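Local coordinates for endo-1,4-beta-xylanase C (Paenibacillus barcinonensis, PDB 4XUT), which hydrolyses internal beta-1,4-xylosidic linkages of xylan, and is represented here by a family 22 carbohydrate-binding module with glucose units bound, at residues S96-F101 with L108-F113. Numbering follows the deposited sequence.
With BGC (beta-D-glucopyranose), chain D.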
loop_
_atom_site.group_PDB
_atom_site.type_symbol
_atom_site.label_atom_id
_atom_site.label_comp_id
_atom_site.label_asym_id
_atom_site.label_seq_id
_atom_site.Cartn_x
_atom_site.Cartn_y
_atom_site.Cartn_z
ATOM N N SER A 96 0.794 -4.397 2.862
ATOM C CA SER A 96 0.677 -5.774 2.401
ATOM C C SER A 96 1.343 -6.008 1.046
ATOM O O SER A 96 1.675 -5.062 0.335
ATOM C CB SER A 96 -0.776 -6.222 2.307
ATOM O OG SER A 96 -1.404 -6.207 3.573
ATOM N N LEU A 97 1.555 -7.288 0.746
ATOM C CA LEU A 97 2.084 -7.711 -0.541
ATOM C C LEU A 97 1.086 -8.557 -1.322
ATOM O O LEU A 97 0.447 -9.452 -0.759
ATOM C CB LEU A 97 3.393 -8.492 -0.372
ATOM C CG LEU A 97 4.535 -7.843 0.405
ATOM C CD1 LEU A 97 5.683 -8.822 0.526
ATOM C CD2 LEU A 97 4.947 -6.581 -0.295
ATOM N N GLU A 98 1.035 -8.321 -2.634
ATOM C CA GLU A 98 0.323 -9.193 -3.558
ATOM C C GLU A 98 1.367 -9.847 -4.407
ATOM O O GLU A 98 2.182 -9.154 -5.053
ATOM C CB GLU A 98 -0.642 -8.393 -4.416
ATOM C CG GLU A 98 -1.384 -9.188 -5.492
ATOM C CD GLU A 98 -2.319 -8.304 -6.287
ATOM O OE1 GLU A 98 -3.340 -7.875 -5.734
ATOM O OE2 GLU A 98 -2.012 -8.003 -7.454
ATOM N N LYS A 99 1.330 -11.172 -4.455
ATOM C CA LYS A 99 2.310 -11.946 -5.191
ATOM C C LYS A 99 1.694 -12.827 -6.255
ATOM O O LYS A 99 0.679 -13.488 -6.027
ATOM C CB LYS A 99 3.094 -12.859 -4.245
ATOM C CG LYS A 99 3.982 -12.101 -3.328
ATOM C CD LYS A 99 5.037 -13.027 -2.709
ATOM C CE LYS A 99 5.115 -12.883 -1.225
ATOM N NZ LYS A 99 3.890 -13.474 -0.662
ATOM N N GLU A 100 2.372 -12.855 -7.392
ATOM C CA GLU A 100 1.992 -13.665 -8.543
ATOM C C GLU A 100 3.157 -14.594 -8.883
ATOM O O GLU A 100 4.309 -14.171 -8.861
ATOM C CB GLU A 100 1.730 -12.752 -9.716
ATOM C CG GLU A 100 1.281 -13.428 -11.012
ATOM C CD GLU A 100 1.447 -12.475 -12.193
ATOM O OE1 GLU A 100 0.487 -11.722 -12.420
ATOM O OE2 GLU A 100 2.513 -12.465 -12.840
ATOM N N PHE A 101 2.840 -15.854 -9.190
ATOM C CA PHE A 101 3.857 -16.835 -9.538
ATOM C C PHE A 101 3.537 -17.444 -10.892
ATOM O O PHE A 101 2.390 -17.758 -11.159
ATOM C CB PHE A 101 3.945 -17.970 -8.535
ATOM C CG PHE A 101 4.372 -17.541 -7.156
ATOM C CD1 PHE A 101 3.456 -17.010 -6.282
ATOM C CD2 PHE A 101 5.678 -17.633 -6.755
ATOM C CE1 PHE A 101 3.857 -16.598 -5.033
ATOM C CE2 PHE A 101 6.085 -17.229 -5.494
ATOM C CZ PHE A 101 5.150 -16.716 -4.626
ATOM N N LEU A 108 -3.310 -15.667 -7.094
ATOM C CA LEU A 108 -2.491 -14.691 -6.367
ATOM C C LEU A 108 -2.463 -15.018 -4.886
ATOM O O LEU A 108 -3.347 -15.736 -4.389
ATOM C CB LEU A 108 -3.040 -13.285 -6.556
ATOM C CG LEU A 108 -3.127 -12.797 -8.005
ATOM C CD1 LEU A 108 -3.680 -11.385 -8.041
ATOM C CD2 LEU A 108 -1.800 -12.830 -8.721
ATOM N N GLU A 109 -1.429 -14.541 -4.201
ATOM C CA GLU A 109 -1.298 -14.656 -2.743
ATOM C C GLU A 109 -1.152 -13.299 -2.189
ATOM O O GLU A 109 -0.652 -12.412 -2.855
ATOM C CB GLU A 109 0.007 -15.296 -2.237
ATOM C CG GLU A 109 0.569 -16.336 -3.044
ATOM C CD GLU A 109 1.693 -17.061 -2.344
ATOM O OE1 GLU A 109 2.354 -16.571 -1.392
ATOM O OE2 GLU A 109 1.872 -18.177 -2.787
ATOM N N TYR A 110 -1.494 -13.182 -0.914
ATOM C CA TYR A 110 -1.524 -11.912 -0.206
ATOM C C TYR A 110 -0.924 -12.101 1.156
ATOM O O TYR A 110 -1.182 -13.129 1.815
ATOM C CB TYR A 110 -2.957 -11.397 -0.065
ATOM C CG TYR A 110 -3.714 -11.485 -1.350
ATOM C CD1 TYR A 110 -3.554 -10.528 -2.344
ATOM C CD2 TYR A 110 -4.598 -12.531 -1.586
ATOM C CE1 TYR A 110 -4.263 -10.631 -3.536
ATOM C CE2 TYR A 110 -5.271 -12.649 -2.784
ATOM C CZ TYR A 110 -5.115 -11.686 -3.752
ATOM O OH TYR A 110 -5.834 -11.810 -4.931
ATOM N N ALA A 111 -0.099 -11.159 1.586
ATOM C CA ALA A 111 0.535 -11.245 2.914
ATOM C C ALA A 111 0.685 -9.869 3.505
ATOM O O ALA A 111 1.227 -8.995 2.858
ATOM C CB ALA A 111 1.893 -11.882 2.792
ATOM N N MET A 112 0.270 -9.695 4.753
ATOM C CA MET A 112 0.526 -8.451 5.440
ATOM C C MET A 112 1.955 -8.429 5.947
ATOM O O MET A 112 2.403 -9.400 6.568
ATOM C CB MET A 112 -0.381 -8.341 6.620
ATOM C CG MET A 112 -0.333 -7.017 7.322
ATOM S SD MET A 112 -1.190 -7.149 8.886
ATOM C CE MET A 112 -2.771 -7.860 8.408
ATOM N N PHE A 113 2.656 -7.328 5.717
ATOM C CA PHE A 113 4.012 -7.149 6.292
ATOM C C PHE A 113 4.099 -6.222 7.507
ATOM O O PHE A 113 5.039 -6.315 8.308
ATOM C CB PHE A 113 5.045 -6.739 5.218
ATOM C CG PHE A 113 4.809 -5.402 4.575
ATOM C CD1 PHE A 113 5.226 -4.211 5.194
ATOM C CD2 PHE A 113 4.253 -5.329 3.300
ATOM C CE1 PHE A 113 5.046 -2.979 4.567
ATOM C CE2 PHE A 113 4.068 -4.108 2.670
ATOM C CZ PHE A 113 4.467 -2.927 3.299
HETATM C C2 BGC D . -7.200 -9.240 -0.047
HETATM C C3 BGC D . -6.353 -9.637 1.146
HETATM C C4 BGC D . -7.067 -10.737 1.928
HETATM C C5 BGC D . -7.518 -11.850 0.959
HETATM C C6 BGC D . -8.214 -13.093 1.584
HETATM C C1 BGC D . -7.750 -10.348 -0.930
HETATM O O2 BGC D . -6.433 -8.388 -0.880
HETATM O O3 BGC D . -6.079 -8.472 1.961
HETATM O O4 BGC D . -6.151 -11.168 2.948
HETATM O O5 BGC D . -8.369 -11.306 -0.077
HETATM O O6 BGC D . -9.446 -12.857 2.291
#
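L97 and K99 on strand 96-101 pair with A111 and E109 on the antiparallel strand 109-113, each pair closed by two backbone hydrogen bonds, the shortest from L97 N to A111 O at 2.7 Å. The strands form a beta hairpin in the four-stranded antiparallel sheet of this CBM22 beta-sandwich, strand 109-119 being an outermost strand of that sheet and strand 139-147 flanking the other edge of 90-101. S96, E98, Y110 and M112 face the sugar-binding side. The Y110 ring lays one face against BGC, whose C1 sits 3.8 Å above the ring plane, displaced toward the rim, a platform of the kind carbohydrate-binding modules offer a pyranose. E98 runs beside the tyrosine: with CG anti to the backbone N (chi1 176°) and the chain extended, its OE1 reaches the ring edge in plane, 3.6 Å from Y110 CE1, the carboxylate turned 80° from the ring. Salt bridges to R31 at OE1 and to R29 and R143 at OE2 hold that carboxylate; R31 also hydrogen-bonds BGC, consistent with E98 positioning a sugar-binding arginine as well as flanking the platform. L108 CD1 packs 3.8 Å from E98 CD. On the opposite face, L97 meets F113 at about a right angle, L97 CG lying 3.8 Å from F113 CD2, while F113 reaches on to I78 and F80 of the other sheet. K99 bends at chi3 and chi4 to bring NZ within 3.5 Å of E109 OE1, a salt bridge; the other oxygen, E109 OE2, approaches F101 CE1 obliquely at 3.4 Å.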